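Local coordinates for DNA/RNA-binding protein Alba (Thermoplasma volcanium, PDB 4Z9E) that binds double-stranded DNA, probably tightly and without sequence specificity, is likely to help compact the archaeal chromosome, and is acetylated by the acetyltransferase Ard1, at the interface of chains A and B. Sequence-based numbering; all coordinates share one arbitrary frame. Chains: chain A/B, DNA/RNA-binding protein Alba.

The three contacts are parts of one two-fold symmetric interface between identical Alba chains. Contact 1 joins the 3-10 turns 38-40 and the starts of helices 41-55 of both chains. Its C-alpha centre lies about 10 Å from that of contact 2, with A:Ile41 and B:Val45 common to both, and about 12 Å from that of contact 3. Contacts 2 and 3, whose C-alpha centres are about 13 Å apart, use strand 60-69 of chain A and strand 60-72 of chain B respectively. They share positions 45, 49, 61 and 66 with the chains exchanged, so leucine packing against valine and tyrosine recurs on both sides of the dimer.

Contact 1: the interface of chains A and B. Residues chain A 38-42; chain B 38-42, 45.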
ATOM      1  N   GLY A  38       7.530   2.864  -4.983  1.00 44.98           N
ATOM      2  CA  GLY A  38       8.627   2.163  -4.338  1.00 45.39           C
ATOM      3  C   GLY A  38       8.537   2.145  -2.819  1.00 45.40           C
ATOM      4  O   GLY A  38       7.488   1.886  -2.257  1.00 43.94           O
ATOM      5  N   LYS A  39       9.664   2.410  -2.175  1.00 48.92           N
ATOM      6  CA  LYS A  39       9.784   2.417  -0.736  1.00 51.12           C
ATOM      7  C   LYS A  39       8.748   3.323  -0.071  1.00 51.64           C
ATOM      8  O   LYS A  39       8.140   2.931   0.930  1.00 52.82           O
ATOM      9  CB  LYS A  39      11.199   2.814  -0.328  1.00 59.68           C
ATOM     10  CG  LYS A  39      12.266   1.795  -0.709  1.00 78.17           C
ATOM     11  CD  LYS A  39      13.659   2.274  -0.289  1.00 89.32           C
ATOM     12  CE  LYS A  39      14.756   1.263  -0.634  1.00 83.77           C
ATOM     13  NZ  LYS A  39      16.107   1.767  -0.235  1.00 83.89           N
ATOM     14  N   THR A  40       8.489   4.487  -0.660  1.00 49.56           N
ATOM     15  CA  THR A  40       7.633   5.485  -0.028  1.00 51.87           C
ATOM     16  C   THR A  40       6.142   5.156  -0.016  1.00 50.64           C
ATOM     17  O   THR A  40       5.347   5.877   0.595  1.00 51.79           O
ATOM     18  CB  THR A  40       7.910   6.903  -0.577  1.00 54.60           C
ATOM     19  OG1 THR A  40       8.015   6.846  -1.989  1.00 58.67           O
ATOM     20  CG2 THR A  40       9.246   7.402  -0.053  1.00 64.48           C
ATOM     21  N   ILE A  41       5.754   4.063  -0.668  1.00 50.96           N
ATOM     22  CA  ILE A  41       4.401   3.519  -0.501  1.00 45.40           C
ATOM     23  C   ILE A  41       4.024   3.355   0.989  1.00 49.14           C
ATOM     24  O   ILE A  41       2.879   3.625   1.378  1.00 52.50           O
ATOM     25  CB  ILE A  41       4.241   2.205  -1.291  1.00 44.59           C
ATOM     26  CG1 ILE A  41       4.260   2.513  -2.795  1.00 46.56           C
ATOM     27  CG2 ILE A  41       2.975   1.449  -0.903  1.00 40.20           C
ATOM     28  CD1 ILE A  41       4.298   1.283  -3.674  1.00 43.95           C
ATOM     29  N   SER A  42       4.984   2.956   1.823  1.00 44.79           N
ATOM     30  CA  SER A  42       4.779   2.926   3.265  1.00 47.77           C
ATOM     31  C   SER A  42       4.405   4.292   3.819  1.00 48.56           C
ATOM     32  O   SER A  42       3.491   4.433   4.636  1.00 49.56           O
ATOM     33  CB  SER A  42       6.055   2.444   3.946  1.00 43.60           C
ATOM     34  OG  SER A  42       6.101   1.042   3.908  1.00 51.09           O
TER
ATOM     35  N   GLY B  38       4.095  -1.651   8.283  1.00 48.08           N
ATOM     36  CA  GLY B  38       5.308  -0.855   8.298  1.00 45.30           C
ATOM     37  C   GLY B  38       6.013  -0.733   6.957  1.00 49.44           C
ATOM     38  O   GLY B  38       5.390  -0.594   5.907  1.00 48.13           O
ATOM     39  N   LYS B  39       7.329  -0.813   7.002  1.00 49.84           N
ATOM     40  CA  LYS B  39       8.163  -0.664   5.842  1.00 52.74           C
ATOM     41  C   LYS B  39       7.780  -1.680   4.751  1.00 54.22           C
ATOM     42  O   LYS B  39       7.856  -1.369   3.547  1.00 58.16           O
ATOM     43  CB  LYS B  39       9.633  -0.795   6.255  1.00 58.54           C
ATOM     44  CG  LYS B  39      10.577  -1.284   5.169  1.00 73.10           C
ATOM     45  CD  LYS B  39      12.034  -0.912   5.442  1.00 86.97           C
ATOM     46  CE  LYS B  39      12.977  -1.620   4.470  1.00 94.64           C
ATOM     47  NZ  LYS B  39      12.647  -1.357   3.034  1.00100.61           N
ATOM     48  N   THR B  40       7.338  -2.866   5.156  1.00 45.64           N
ATOM     49  CA  THR B  40       7.183  -3.937   4.177  1.00 48.49           C
ATOM     50  C   THR B  40       5.848  -3.879   3.445  1.00 45.99           C
ATOM     51  O   THR B  40       5.524  -4.740   2.627  1.00 44.46           O
ATOM     52  CB  THR B  40       7.483  -5.348   4.728  1.00 47.84           C
ATOM     53  OG1 THR B  40       6.586  -5.635   5.787  1.00 51.80           O
ATOM     54  CG2 THR B  40       8.931  -5.470   5.212  1.00 48.53           C
ATOM     55  N   ILE B  41       5.088  -2.827   3.711  1.00 45.42           N
ATOM     56  CA  ILE B  41       3.931  -2.547   2.897  1.00 42.66           C
ATOM     57  C   ILE B  41       4.392  -2.456   1.431  1.00 44.08           C
ATOM     58  O   ILE B  41       3.717  -2.972   0.537  1.00 45.40           O
ATOM     59  CB  ILE B  41       3.156  -1.303   3.398  1.00 43.63           C
ATOM     60  CG1 ILE B  41       2.425  -1.644   4.723  1.00 45.07           C
ATOM     61  CG2 ILE B  41       2.175  -0.799   2.339  1.00 41.16           C
ATOM     62  CD1 ILE B  41       1.690  -0.477   5.366  1.00 41.36           C
ATOM     63  N   SER B  42       5.568  -1.883   1.188  1.00 43.82           N
ATOM     64  CA  SER B  42       6.113  -1.835  -0.175  1.00 46.37           C
ATOM     65  C   SER B  42       6.233  -3.229  -0.757  1.00 47.51           C
ATOM     66  O   SER B  42       5.881  -3.480  -1.916  1.00 43.93           O
ATOM     67  CB  SER B  42       7.485  -1.183  -0.181  1.00 45.14           C
ATOM     68  OG  SER B  42       7.353   0.221  -0.088  1.00 48.27           O
ATOM     69  N   VAL B  45       2.941  -4.916  -1.863  1.00 43.41           N
ATOM     70  CA  VAL B  45       2.448  -4.442  -3.153  1.00 44.47           C
ATOM     71  C   VAL B  45       3.226  -5.128  -4.270  1.00 41.93           C
ATOM     72  O   VAL B  45       2.636  -5.589  -5.233  1.00 40.83           O
ATOM     73  CB  VAL B  45       2.510  -2.905  -3.255  1.00 46.72           C
ATOM     74  CG1 VAL B  45       2.179  -2.438  -4.659  1.00 44.60           C
ATOM     75  CG2 VAL B  45       1.537  -2.283  -2.248  1.00 43.46           C
TER
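The 3-10 turn 38-40 and the first turn of helix 41-55 meet their own copies across the two-fold axis of the Alba dimer. A:Ser42 OG gives a 2.7 Å hydrogen bond to the carbonyl oxygen B:Gly38 O, and B:Ser42 OG returns a bond of the same length to A:Gly38 O. Neither donor sits squarely in the carbonyl plane: the hydroxyl of B:Ser42 stands above the plane of A:Gly38, 35° out of it, while that of A:Ser42 is tilted by 32°. With OG anti to its own carbonyl carbon (chi1 -82°), A:Ser42 points its hydroxyl across the axis, where B:Lys39 O is a weaker second acceptor, 3.0 Å from A:Ser42 OG. An alanine in place of A:Ser42 would probably leave B:Gly38 O without its hydroxyl mate and B:Lys39 O without its weaker one. Beside the serines, the branch methyls A:Ile41 CG2 and B:Ile41 CG2 touch at 4.0 Å, their side chains crossing obliquely. The side-chain nitrogens A:Lys39 NZ and B:Lys39 NZ are 5.7 Å apart, so two like charges are probably gathered beside the axis. The reciprocal serine bonds tie the two turns together and probably help set the register of the helix starts; the lysines nearby might face nucleic acid.

Contact 2: the interface of chains A and B. Residues chain A 41, 66-68, 81; chain B 45-46, 49, 61.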
ATOM      1  N   ILE A  41       5.754   4.063  -0.668  1.00 50.96           N
ATOM      2  CA  ILE A  41       4.401   3.519  -0.501  1.00 45.40           C
ATOM      3  C   ILE A  41       4.024   3.355   0.989  1.00 49.14           C
ATOM      4  O   ILE A  41       2.879   3.625   1.378  1.00 52.50           O
ATOM      5  CB  ILE A  41       4.241   2.205  -1.291  1.00 44.59           C
ATOM      6  CG1 ILE A  41       4.260   2.513  -2.795  1.00 46.56           C
ATOM      7  CG2 ILE A  41       2.975   1.449  -0.903  1.00 40.20           C
ATOM      8  CD1 ILE A  41       4.298   1.283  -3.674  1.00 43.95           C
ATOM      9  N   LEU A  66      -3.475   0.020  -6.868  1.00 46.56           N
ATOM     10  CA  LEU A  66      -2.102  -0.430  -6.936  1.00 47.29           C
ATOM     11  C   LEU A  66      -1.716  -0.696  -8.386  1.00 50.90           C
ATOM     12  O   LEU A  66      -2.486  -1.317  -9.105  1.00 57.03           O
ATOM     13  CB  LEU A  66      -1.908  -1.682  -6.101  1.00 43.21           C
ATOM     14  CG  LEU A  66      -2.253  -1.543  -4.616  1.00 46.90           C
ATOM     15  CD1 LEU A  66      -2.058  -2.843  -3.842  1.00 46.08           C
ATOM     16  CD2 LEU A  66      -1.395  -0.475  -3.983  1.00 43.30           C
ATOM     17  N   ASP A  67      -0.539  -0.219  -8.804  1.00 51.03           N
ATOM     18  CA  ASP A  67      -0.024  -0.446 -10.167  1.00 57.11           C
ATOM     19  C   ASP A  67       1.473  -0.709 -10.164  1.00 55.11           C
ATOM     20  O   ASP A  67       2.137  -0.671  -9.125  1.00 51.80           O
ATOM     21  CB  ASP A  67      -0.249   0.770 -11.078  1.00 66.00           C
ATOM     22  CG  ASP A  67      -1.705   1.128 -11.247  1.00 83.16           C
ATOM     23  OD1 ASP A  67      -2.516   0.201 -11.451  1.00 86.79           O
ATOM     24  OD2 ASP A  67      -2.037   2.346 -11.204  1.00 98.25           O
ATOM     25  N   THR A  68       1.987  -0.970 -11.356  1.00 55.37           N
ATOM     26  CA  THR A  68       3.419  -1.021 -11.615  1.00 55.54           C
ATOM     27  C   THR A  68       3.742   0.012 -12.694  1.00 56.11           C
ATOM     28  O   THR A  68       2.996   0.186 -13.648  1.00 57.50           O
ATOM     29  CB  THR A  68       3.828  -2.434 -12.058  1.00 52.69           C
ATOM     30  OG1 THR A  68       3.333  -3.362 -11.104  1.00 54.34           O
ATOM     31  CG2 THR A  68       5.320  -2.607 -12.105  1.00 53.00           C
ATOM     32  N   SER A  81       6.567  -0.451  -8.066  1.00 50.25           N
ATOM     33  CA  SER A  81       5.182  -0.435  -7.574  1.00 46.92           C
ATOM     34  C   SER A  81       4.714   1.002  -7.254  1.00 48.80           C
ATOM     35  O   SER A  81       5.497   1.875  -6.862  1.00 44.17           O
ATOM     36  CB  SER A  81       5.064  -1.284  -6.311  1.00 51.10           C
ATOM     37  OG  SER A  81       5.086  -2.680  -6.579  1.00 56.97           O
TER
ATOM     38  N   VAL B  45       2.941  -4.916  -1.863  1.00 43.41           N
ATOM     39  CA  VAL B  45       2.448  -4.442  -3.153  1.00 44.47           C
ATOM     40  C   VAL B  45       3.226  -5.128  -4.270  1.00 41.93           C
ATOM     41  O   VAL B  45       2.636  -5.589  -5.233  1.00 40.83           O
ATOM     42  CB  VAL B  45       2.510  -2.905  -3.255  1.00 46.72           C
ATOM     43  CG1 VAL B  45       2.179  -2.438  -4.659  1.00 44.60           C
ATOM     44  CG2 VAL B  45       1.537  -2.283  -2.248  1.00 43.46           C
ATOM     45  N   ASP B  46       4.534  -5.259  -4.069  1.00 43.29           N
ATOM     46  CA  ASP B  46       5.409  -6.014  -4.938  1.00 46.91           C
ATOM     47  C   ASP B  46       4.941  -7.451  -5.126  1.00 45.58           C
ATOM     48  O   ASP B  46       4.806  -7.918  -6.254  1.00 46.92           O
ATOM     49  CB  ASP B  46       6.854  -5.960  -4.413  1.00 50.00           C
ATOM     50  CG  ASP B  46       7.527  -4.578  -4.643  1.00 64.91           C
ATOM     51  OD1 ASP B  46       7.020  -3.785  -5.485  1.00 58.36           O
ATOM     52  OD2 ASP B  46       8.564  -4.278  -3.973  1.00 68.54           O
ATOM     53  N   GLU B  49       1.809  -7.385  -7.285  1.00 43.76           N
ATOM     54  CA  GLU B  49       1.993  -6.922  -8.657  1.00 47.06           C
ATOM     55  C   GLU B  49       2.735  -7.959  -9.509  1.00 48.38           C
ATOM     56  O   GLU B  49       2.367  -8.223 -10.659  1.00 46.64           O
ATOM     57  CB  GLU B  49       2.687  -5.548  -8.710  1.00 46.22           C
ATOM     58  CG  GLU B  49       1.768  -4.387  -8.352  1.00 45.49           C
ATOM     59  CD  GLU B  49       0.673  -4.194  -9.392  1.00 53.98           C
ATOM     60  OE1 GLU B  49       0.975  -3.609 -10.447  1.00 63.88           O
ATOM     61  OE2 GLU B  49      -0.481  -4.629  -9.191  1.00 56.87           O
ATOM     62  N   TYR B  61      -7.828  -7.805  -7.802  1.00 53.65           N
ATOM     63  CA  TYR B  61      -7.927  -7.095  -6.550  1.00 52.47           C
ATOM     64  C   TYR B  61      -9.383  -7.093  -6.127  1.00 53.58           C
ATOM     65  O   TYR B  61     -10.168  -6.301  -6.626  1.00 52.69           O
ATOM     66  CB  TYR B  61      -7.395  -5.662  -6.706  1.00 53.40           C
ATOM     67  CG  TYR B  61      -5.878  -5.575  -6.786  1.00 53.65           C
ATOM     68  CD1 TYR B  61      -5.092  -6.082  -5.759  1.00 55.93           C
ATOM     69  CD2 TYR B  61      -5.237  -4.989  -7.886  1.00 57.87           C
ATOM     70  CE1 TYR B  61      -3.719  -6.026  -5.818  1.00 52.78           C
ATOM     71  CE2 TYR B  61      -3.854  -4.914  -7.956  1.00 51.10           C
ATOM     72  CZ  TYR B  61      -3.110  -5.436  -6.913  1.00 53.62           C
ATOM     73  OH  TYR B  61      -1.738  -5.397  -6.932  1.00 53.21           O
TER
HETATM   74  O   HOH W   1       8.358  -1.103  -6.291  1.00 53.63           O
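Helix 41-55 of chain B, with B:Tyr61 from its strand 60-72, packs against strands 60-69 and 80-88 of chain A in this Alba-family dimer; the start of helix 41-55 of chain A adds A:Ile41. The hydroxyl A:Thr68 OG1 donates to the carboxylate oxygen B:Glu49 OE1 at 2.5 Å, meeting it on the anti side and 16° out of the carboxylate plane. The glutamate chain bends at chi2 (-67°), which turns its carboxylate toward the strand, and the two side chains slide past each other in opposite directions. Its other oxygen, B:Glu49 OE2, accepts from B:Tyr61 OH at 2.7 Å through the anti lone pair, in the plane of the phenol ring. Both carboxylate oxygens are therefore bonded, which should restrain the group's rotation. One helical turn earlier, A:Ser81 OG donates to B:Asp46 OD1 nearly along the C-O axis of that oxygen. A water molecule adds a second link, 2.6 Å from A:Ser81 N and 3.1 Å from B:Asp46 OD1. Next to the serine pair, B:Val45 splits its branches: B:Val45 CG1 touches A:Ser81 CB at 3.5 Å, and B:Val45 CG2 lies 3.9 Å from A:Leu66 CD2. A:Leu66 crosses the B:Tyr61 side chain at about a right angle, A:Leu66 CB lying 4.0 Å from B:Tyr61 CZ.

Contact 3: the interface of chains A and B. Residues chain A 45, 49, 61, 64, 85; chain B 64-66.
B:Leu66 inserts its isobutyl group among A:Ile64, A:Ile85, A:Val45 and A:Tyr61, joining strand 60-72 of chain B to strands 60-69 and 80-88 and helix 41-55 of chain A at the Alba dimer interface. This is the tightly packed part. A:Ile64 CD1 comes tip to tip against the leucine, 3.8 Å from the branch carbon B:Leu66 CG, and A:Ile85 CD1 approaches B:Leu66 CD1 in the same way at 3.9 Å. The other leucine methyl, B:Leu66 CD2, meets A:Val45 CG2 at 4.0 Å as the side chains cross at a slant. With CG anti to its carbonyl carbon (chi1 -58°), chi2 at 178° directs CD1 to A:Ile64 and A:Ile85 and CD2 to A:Val45. Next to this cluster, A:Ile64 CG2 and B:Ile64 CG2 touch at 3.9 Å. The ring of A:Tyr61, probably steadied by the A:Glu49 carboxylate as in the other copy, lies beside B:Leu66, with A:Tyr61 CZ 4.0 Å from B:Leu66 CB. The looser side is at B:Arg65: B:Arg65 NH1 lies 3.7 Å from A:Tyr61 CD2, the guanidinium presenting its edge with the planes 72° apart, and it hides little surface. No polar bond crosses this patch; apolar packing of strands and helix around B:Leu66 helps hold the two subunits together.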
ATOM      1  N   VAL A  45       0.853   5.574   2.925  1.00 43.04           N
ATOM      2  CA  VAL A  45      -0.142   4.960   3.820  1.00 42.26           C
ATOM      3  C   VAL A  45      -0.158   5.664   5.171  1.00 40.19           C
ATOM      4  O   VAL A  45      -1.228   6.044   5.639  1.00 44.78           O
ATOM      5  CB  VAL A  45       0.065   3.435   4.003  1.00 44.79           C
ATOM      6  CG1 VAL A  45      -0.966   2.864   4.976  1.00 43.48           C
ATOM      7  CG2 VAL A  45      -0.086   2.715   2.663  1.00 43.25           C
ATOM      8  N   GLU A  49      -3.175   7.693   6.987  1.00 47.51           N
ATOM      9  CA  GLU A  49      -3.691   7.169   8.242  1.00 52.59           C
ATOM     10  C   GLU A  49      -3.607   8.197   9.368  1.00 53.31           C
ATOM     11  O   GLU A  49      -4.514   8.312  10.183  1.00 52.66           O
ATOM     12  CB  GLU A  49      -3.002   5.866   8.613  1.00 52.12           C
ATOM     13  CG  GLU A  49      -3.555   4.698   7.825  1.00 52.96           C
ATOM     14  CD  GLU A  49      -4.860   4.197   8.419  1.00 57.81           C
ATOM     15  OE1 GLU A  49      -4.848   3.829   9.603  1.00 59.76           O
ATOM     16  OE2 GLU A  49      -5.906   4.176   7.735  1.00 61.96           O
ATOM     17  N   TYR A  61     -11.807   6.532   2.768  1.00 58.65           N
ATOM     18  CA  TYR A  61     -11.114   6.055   1.570  1.00 57.41           C
ATOM     19  C   TYR A  61     -12.111   5.958   0.425  1.00 56.79           C
ATOM     20  O   TYR A  61     -13.040   5.174   0.490  1.00 56.88           O
ATOM     21  CB  TYR A  61     -10.439   4.699   1.829  1.00 52.87           C
ATOM     22  CG  TYR A  61      -9.252   4.801   2.759  1.00 50.92           C
ATOM     23  CD1 TYR A  61      -8.158   5.568   2.417  1.00 53.69           C
ATOM     24  CD2 TYR A  61      -9.246   4.158   3.995  1.00 52.90           C
ATOM     25  CE1 TYR A  61      -7.080   5.695   3.262  1.00 57.06           C
ATOM     26  CE2 TYR A  61      -8.169   4.275   4.854  1.00 55.58           C
ATOM     27  CZ  TYR A  61      -7.081   5.047   4.480  1.00 60.23           C
ATOM     28  OH  TYR A  61      -5.981   5.193   5.308  1.00 62.14           O
ATOM     29  N   ILE A  64      -8.442   2.936  -3.522  1.00 52.62           N
ATOM     30  CA  ILE A  64      -7.019   2.678  -3.489  1.00 51.02           C
ATOM     31  C   ILE A  64      -6.645   1.893  -4.748  1.00 54.29           C
ATOM     32  O   ILE A  64      -7.221   0.840  -5.001  1.00 53.29           O
ATOM     33  CB  ILE A  64      -6.643   1.883  -2.225  1.00 47.57           C
ATOM     34  CG1 ILE A  64      -7.046   2.654  -0.975  1.00 49.67           C
ATOM     35  CG2 ILE A  64      -5.149   1.627  -2.187  1.00 44.23           C
ATOM     36  CD1 ILE A  64      -7.460   1.788   0.197  1.00 47.49           C
ATOM     37  N   ILE A  85      -3.999   6.791  -3.514  1.00 53.24           N
ATOM     38  CA  ILE A  85      -5.049   6.787  -2.473  1.00 53.33           C
ATOM     39  C   ILE A  85      -5.930   8.035  -2.602  1.00 56.59           C
ATOM     40  O   ILE A  85      -5.437   9.177  -2.532  1.00 58.92           O
ATOM     41  CB  ILE A  85      -4.461   6.739  -1.039  1.00 51.88           C
ATOM     42  CG1 ILE A  85      -3.465   5.598  -0.878  1.00 51.42           C
ATOM     43  CG2 ILE A  85      -5.553   6.579   0.003  1.00 48.87           C
ATOM     44  CD1 ILE A  85      -2.532   5.778   0.306  1.00 45.82           C
TER
ATOM     45  N   ILE B  64      -8.811  -3.874  -1.053  1.00 56.33           N
ATOM     46  CA  ILE B  64      -7.573  -3.333  -0.464  1.00 52.01           C
ATOM     47  C   ILE B  64      -7.925  -2.508   0.781  1.00 53.89           C
ATOM     48  O   ILE B  64      -8.647  -1.524   0.698  1.00 52.27           O
ATOM     49  CB  ILE B  64      -6.752  -2.483  -1.459  1.00 50.53           C
ATOM     50  CG1 ILE B  64      -6.517  -3.268  -2.754  1.00 53.21           C
ATOM     51  CG2 ILE B  64      -5.421  -2.053  -0.839  1.00 48.08           C
ATOM     52  CD1 ILE B  64      -5.728  -2.522  -3.816  1.00 50.86           C
ATOM     53  N   ARG B  65      -7.423  -2.930   1.935  1.00 56.83           N
ATOM     54  CA  ARG B  65      -7.751  -2.294   3.203  1.00 54.12           C
ATOM     55  C   ARG B  65      -6.480  -1.709   3.835  1.00 49.05           C
ATOM     56  O   ARG B  65      -5.477  -2.396   3.987  1.00 49.80           O
ATOM     57  CB  ARG B  65      -8.460  -3.308   4.136  1.00 59.15           C
ATOM     58  CG  ARG B  65      -8.960  -2.754   5.478  1.00 80.19           C
ATOM     59  CD  ARG B  65     -10.296  -1.988   5.368  1.00 95.34           C
ATOM     60  NE  ARG B  65     -10.599  -1.135   6.535  1.00 99.69           N
ATOM     61  CZ  ARG B  65     -10.586   0.204   6.542  1.00 97.14           C
ATOM     62  NH1 ARG B  65     -10.283   0.897   5.441  1.00 94.41           N
ATOM     63  NH2 ARG B  65     -10.874   0.857   7.660  1.00 88.07           N
ATOM     64  N   LEU B  66      -6.516  -0.425   4.168  1.00 52.18           N
ATOM     65  CA  LEU B  66      -5.443   0.243   4.909  1.00 51.19           C
ATOM     66  C   LEU B  66      -5.882   0.492   6.358  1.00 57.17           C
ATOM     67  O   LEU B  66      -6.988   0.940   6.622  1.00 65.66           O
ATOM     68  CB  LEU B  66      -5.090   1.565   4.247  1.00 46.86           C
ATOM     69  CG  LEU B  66      -4.649   1.505   2.780  1.00 49.79           C
ATOM     70  CD1 LEU B  66      -4.359   2.891   2.191  1.00 52.90           C
ATOM     71  CD2 LEU B  66      -3.456   0.588   2.608  1.00 46.33           C
TER